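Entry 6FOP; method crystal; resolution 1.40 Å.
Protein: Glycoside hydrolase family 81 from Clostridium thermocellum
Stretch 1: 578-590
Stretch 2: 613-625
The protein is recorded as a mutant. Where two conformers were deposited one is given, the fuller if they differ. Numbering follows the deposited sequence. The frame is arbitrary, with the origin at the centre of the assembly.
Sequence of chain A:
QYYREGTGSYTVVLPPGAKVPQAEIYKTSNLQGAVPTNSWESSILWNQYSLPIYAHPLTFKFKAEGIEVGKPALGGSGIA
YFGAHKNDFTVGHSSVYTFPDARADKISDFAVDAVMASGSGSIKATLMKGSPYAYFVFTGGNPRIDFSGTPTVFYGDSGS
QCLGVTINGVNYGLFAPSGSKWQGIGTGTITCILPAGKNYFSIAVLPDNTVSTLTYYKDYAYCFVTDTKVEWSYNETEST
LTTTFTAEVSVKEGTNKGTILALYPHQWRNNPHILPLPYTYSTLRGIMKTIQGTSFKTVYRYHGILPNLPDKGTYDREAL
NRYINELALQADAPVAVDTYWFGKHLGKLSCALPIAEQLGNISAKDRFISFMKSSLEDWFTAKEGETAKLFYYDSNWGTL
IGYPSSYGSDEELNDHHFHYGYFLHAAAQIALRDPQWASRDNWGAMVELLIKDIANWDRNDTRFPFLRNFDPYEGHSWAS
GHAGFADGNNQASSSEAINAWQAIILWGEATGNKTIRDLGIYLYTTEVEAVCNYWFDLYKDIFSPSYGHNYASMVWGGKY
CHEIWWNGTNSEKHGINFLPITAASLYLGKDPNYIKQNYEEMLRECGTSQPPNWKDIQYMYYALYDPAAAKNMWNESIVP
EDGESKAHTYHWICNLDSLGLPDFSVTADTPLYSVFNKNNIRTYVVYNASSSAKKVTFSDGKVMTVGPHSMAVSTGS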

# COMPACT_ATOMS: atom_id res chain seq x y z
N PHE A 578 3.75 -13.02 5.69
CA PHE A 578 4.94 -13.58 5.06
C PHE A 578 4.65 -14.04 3.64
O PHE A 578 5.45 -13.78 2.72
CB PHE A 578 5.50 -14.77 5.86
CG PHE A 578 5.67 -14.53 7.35
CD1 PHE A 578 5.88 -13.28 7.90
CD2 PHE A 578 5.64 -15.61 8.22
CE1 PHE A 578 6.00 -13.12 9.27
CE2 PHE A 578 5.76 -15.45 9.59
CZ PHE A 578 5.95 -14.19 10.12
N LEU A 579 3.55 -14.77 3.44
CA LEU A 579 3.32 -15.41 2.15
C LEU A 579 2.76 -14.42 1.12
O LEU A 579 2.02 -13.48 1.47
CB LEU A 579 2.46 -16.65 2.32
CG LEU A 579 0.96 -16.47 2.51
CD1 LEU A 579 0.23 -16.29 1.16
CD2 LEU A 579 0.39 -17.68 3.24
N PRO A 580 3.07 -14.60 -0.16
CA PRO A 580 3.97 -15.63 -0.68
C PRO A 580 5.43 -15.25 -0.43
O PRO A 580 5.83 -14.11 -0.62
CB PRO A 580 3.67 -15.64 -2.17
CG PRO A 580 3.28 -14.22 -2.46
CD PRO A 580 2.57 -13.73 -1.23
N ILE A 581 6.22 -16.24 -0.04
CA ILE A 581 7.65 -16.02 0.13
C ILE A 581 8.32 -16.20 -1.23
O ILE A 581 8.30 -17.29 -1.78
CB ILE A 581 8.22 -16.92 1.25
CG1 ILE A 581 7.51 -16.62 2.60
CG2 ILE A 581 9.71 -16.69 1.41
CD1 ILE A 581 7.94 -17.51 3.75
N THR A 582 8.91 -15.12 -1.76
CA THR A 582 9.62 -15.13 -3.04
C THR A 582 11.05 -14.69 -2.76
O THR A 582 11.40 -14.32 -1.64
CB THR A 582 8.99 -14.20 -4.10
OG1 THR A 582 9.36 -12.83 -3.86
CG2 THR A 582 7.46 -14.35 -4.16
N ALA A 583 11.87 -14.64 -3.80
CA ALA A 583 13.23 -14.13 -3.62
C ALA A 583 13.30 -12.62 -3.48
O ALA A 583 14.39 -12.05 -3.47
CB ALA A 583 14.12 -14.62 -4.76
N ALA A 584 12.15 -11.98 -3.41
CA ALA A 584 12.03 -10.59 -2.97
C ALA A 584 11.63 -10.48 -1.51
O ALA A 584 11.43 -9.37 -1.02
CB ALA A 584 11.06 -9.85 -3.88
N SER A 585 11.53 -11.60 -0.79
CA SER A 585 11.03 -11.60 0.59
C SER A 585 12.10 -11.53 1.65
O SER A 585 11.81 -11.64 2.84
CB SER A 585 10.12 -12.80 0.86
OG SER A 585 8.96 -12.79 0.05
N LEU A 586 13.35 -11.30 1.25
CA LEU A 586 14.40 -11.21 2.23
C LEU A 586 14.21 -10.06 3.21
O LEU A 586 14.75 -10.09 4.32
CB LEU A 586 15.77 -11.15 1.57
CG LEU A 586 16.17 -12.39 0.74
CD1 LEU A 586 17.44 -12.14 -0.06
CD2 LEU A 586 16.32 -13.63 1.62
N TYR A 587 13.43 -9.04 2.81
CA TYR A 587 13.11 -7.94 3.72
C TYR A 587 12.53 -8.39 5.03
O TYR A 587 12.67 -7.69 6.02
CB TYR A 587 12.14 -6.92 3.06
CG TYR A 587 10.72 -7.42 2.93
CD1 TYR A 587 9.79 -7.22 3.97
CD2 TYR A 587 10.32 -8.17 1.84
CE1 TYR A 587 8.51 -7.73 3.87
CE2 TYR A 587 9.06 -8.70 1.75
CZ TYR A 587 8.14 -8.48 2.77
OH TYR A 587 6.87 -9.01 2.68
N LEU A 588 11.88 -9.56 5.04
CA LEU A 588 11.31 -10.05 6.29
C LEU A 588 12.36 -10.22 7.38
O LEU A 588 12.05 -10.14 8.57
CB LEU A 588 10.64 -11.40 6.05
CG LEU A 588 9.37 -11.39 5.20
CD1 LEU A 588 8.94 -12.81 4.86
CD2 LEU A 588 8.26 -10.64 5.95
N GLY A 589 13.59 -10.47 6.95
CA GLY A 589 14.72 -10.71 7.83
C GLY A 589 15.62 -9.52 8.10
O GLY A 589 16.74 -9.70 8.57
N LYS A 590 15.14 -8.29 7.85
CA LYS A 590 15.95 -7.10 8.20
C LYS A 590 16.54 -7.15 9.59
O LYS A 590 17.70 -6.78 9.80
CB LYS A 590 15.10 -5.84 8.06
CG LYS A 590 14.97 -5.32 6.65
CD LYS A 590 14.35 -3.93 6.75
CE LYS A 590 14.11 -3.31 5.40
NZ LYS A 590 15.34 -2.72 4.80
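Stretch 2 613-625: NWKDIQYMYYALY

Stretch 2 packs on stretch 1 as a helix on an irregular chain. A helix begins at K615, with W614 at the N-cap position just before it, while stretch 1 is loop and turn until a short 3-10 segment at 586-588. The two run broadly in the same sense: L579 CA lies 6.9 Å from I617 CA, and G589 CA lies 5.3 Å from L624 CA. No direct hydrogen bond crosses; the contact is mostly apolar packing, with two bridging waters.

F578 opens the contact with an offset stack on Y621: the ring centroids are 3.6 Å apart, the planes 8° from parallel, and CE1 of F578 lies 3.2 Å from CE1 of Y621. At the edge of the F578 ring, CD2 lies 4.1 Å from I617 CG2 and CE2 3.7 Å from Q618 OE1. L579 reaches back toward the helix start, its CD2 3.6 Å from W614 CZ3 in an off-centre CH-pi contact and its CB 4.1 Å from I617 CD1. P580, after a cis peptide bond, points away, whereas I581 points toward the helix again and places CD1 3.5 Å from M620 CB and 3.8 Å from I617 O.

The type I turn from T582 to S585 then carries the chain off the helix. It is held by its own bonds, S585 N to T582 O at 2.9 Å and T582 N to S585 OG at 3.0 Å.

The 3-10 segment restores contact around L624. L586 CD2 meets L624 CD2 at 4.0 Å, and L588 CB sits 3.8 Å from L624 CD1 and 4.2 Å from the edge of Y621 at CE1. G589 permits the close backbone approach: an ideal CB there would sit tight against L624 CB. Of the two waters, one bridges L588 O and Y621 OH, and the other donates to both G589 O and L624 O, each 2.8 Å from the water oxygen.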

# COMPACT_ATOMS: atom_id res chain seq x y z
N ASN A 613 0.34 -25.47 12.37
CA ASN A 613 0.03 -25.53 10.96
C ASN A 613 0.82 -24.44 10.22
O ASN A 613 1.55 -23.67 10.85
CB ASN A 613 -1.49 -25.46 10.70
CG ASN A 613 -2.12 -24.13 11.05
OD1 ASN A 613 -1.55 -23.32 11.78
ND2 ASN A 613 -3.30 -23.93 10.54
N TRP A 614 0.73 -24.43 8.90
CA TRP A 614 1.60 -23.59 8.06
C TRP A 614 3.07 -23.68 8.47
O TRP A 614 3.81 -22.69 8.47
CB TRP A 614 1.12 -22.13 8.00
CG TRP A 614 -0.11 -21.93 7.18
CD1 TRP A 614 -0.94 -22.88 6.65
CD2 TRP A 614 -0.67 -20.66 6.79
NE1 TRP A 614 -1.96 -22.29 5.95
CE2 TRP A 614 -1.84 -20.93 6.05
CE3 TRP A 614 -0.30 -19.34 7.00
CZ2 TRP A 614 -2.64 -19.91 5.51
CZ3 TRP A 614 -1.09 -18.33 6.47
CH2 TRP A 614 -2.25 -18.63 5.74
N LYS A 615 3.49 -24.92 8.77
CA LYS A 615 4.88 -25.12 9.20
C LYS A 615 5.87 -24.75 8.10
O LYS A 615 6.96 -24.26 8.39
CB LYS A 615 5.13 -26.57 9.59
CG LYS A 615 4.52 -27.02 10.90
CD LYS A 615 4.91 -28.48 11.17
CE LYS A 615 4.66 -28.92 12.59
NZ LYS A 615 3.21 -29.03 12.86
N ASP A 616 5.50 -25.01 6.83
CA ASP A 616 6.35 -24.60 5.70
C ASP A 616 6.62 -23.08 5.69
O ASP A 616 7.77 -22.64 5.65
CB ASP A 616 5.84 -25.07 4.34
CG ASP A 616 4.37 -24.78 4.07
OD1 ASP A 616 3.60 -24.35 4.97
OD2 ASP A 616 3.97 -24.97 2.90
N ILE A 617 5.54 -22.30 5.76
CA ILE A 617 5.66 -20.84 5.77
C ILE A 617 6.49 -20.42 6.98
O ILE A 617 7.38 -19.57 6.87
CB ILE A 617 4.28 -20.20 5.83
CG1 ILE A 617 3.38 -20.60 4.66
CG2 ILE A 617 4.38 -18.69 5.91
CD1 ILE A 617 3.93 -20.33 3.31
N GLN A 618 6.19 -21.01 8.16
CA GLN A 618 6.89 -20.59 9.38
C GLN A 618 8.35 -20.97 9.39
O GLN A 618 9.19 -20.23 9.90
CB GLN A 618 6.20 -21.14 10.63
CG GLN A 618 4.83 -20.55 10.87
CD GLN A 618 4.88 -19.09 11.21
OE1 GLN A 618 5.93 -18.57 11.56
NE2 GLN A 618 3.71 -18.44 11.16
N TYR A 619 8.67 -22.15 8.83
CA TYR A 619 10.09 -22.53 8.80
C TYR A 619 10.88 -21.76 7.74
O TYR A 619 12.07 -21.48 7.96
CB TYR A 619 10.26 -24.03 8.64
CG TYR A 619 9.66 -24.88 9.75
CD1 TYR A 619 9.48 -24.38 11.04
CD2 TYR A 619 9.28 -26.18 9.50
CE1 TYR A 619 8.97 -25.17 12.06
CE2 TYR A 619 8.74 -26.97 10.51
CZ TYR A 619 8.55 -26.46 11.77
OH TYR A 619 8.04 -27.24 12.77
N MET A 620 10.25 -21.36 6.63
CA MET A 620 10.90 -20.44 5.70
C MET A 620 11.21 -19.10 6.36
O MET A 620 12.29 -18.53 6.17
CB MET A 620 10.05 -20.21 4.47
CG MET A 620 10.01 -21.42 3.55
SD MET A 620 9.17 -20.97 2.01
CE MET A 620 7.46 -20.92 2.51
N TYR A 621 10.27 -18.63 7.20
CA TYR A 621 10.46 -17.39 7.95
C TYR A 621 11.58 -17.53 9.00
O TYR A 621 12.50 -16.71 9.06
CB TYR A 621 9.15 -17.04 8.64
CG TYR A 621 9.18 -15.77 9.43
CD1 TYR A 621 9.20 -14.53 8.79
CD2 TYR A 621 9.12 -15.79 10.83
CE1 TYR A 621 9.22 -13.35 9.51
CE2 TYR A 621 9.13 -14.61 11.55
CZ TYR A 621 9.18 -13.39 10.89
OH TYR A 621 9.16 -12.21 11.64
N TYR A 622 11.53 -18.65 9.75
CA TYR A 622 12.48 -18.88 10.83
C TYR A 622 13.90 -19.06 10.28
O TYR A 622 14.88 -18.75 10.97
CB TYR A 622 12.10 -20.09 11.70
CG TYR A 622 12.85 -20.15 13.00
CD1 TYR A 622 12.60 -19.23 14.01
CD2 TYR A 622 13.77 -21.16 13.24
CE1 TYR A 622 13.30 -19.27 15.20
CE2 TYR A 622 14.47 -21.20 14.44
CZ TYR A 622 14.20 -20.29 15.43
OH TYR A 622 14.88 -20.33 16.63
N ALA A 623 14.00 -19.55 9.03
CA ALA A 623 15.29 -19.67 8.36
C ALA A 623 16.00 -18.33 8.15
O ALA A 623 17.20 -18.33 7.88
CB ALA A 623 15.13 -20.38 7.02
N LEU A 624 15.29 -17.20 8.31
CA LEU A 624 15.92 -15.88 8.30
C LEU A 624 16.56 -15.51 9.65
O LEU A 624 17.17 -14.43 9.78
CB LEU A 624 14.93 -14.82 7.84
CG LEU A 624 14.42 -15.01 6.42
CD1 LEU A 624 13.17 -14.18 6.16
CD2 LEU A 624 15.52 -14.67 5.40
N TYR A 625 16.48 -16.43 10.61
CA TYR A 625 17.25 -16.35 11.87
C TYR A 625 18.19 -17.57 12.03
O TYR A 625 19.37 -17.40 12.31
CB TYR A 625 16.26 -16.29 13.04
CG TYR A 625 16.87 -16.43 14.41
CD1 TYR A 625 17.61 -15.39 14.96
CD2 TYR A 625 16.70 -17.60 15.16
CE1 TYR A 625 18.16 -15.51 16.23
CE2 TYR A 625 17.24 -17.71 16.43
CZ TYR A 625 17.97 -16.68 16.95
OH TYR A 625 18.52 -16.82 18.21
O HOH W 1 9.55 -10.04 9.90
O HOH W 2 17.98 -12.19 8.38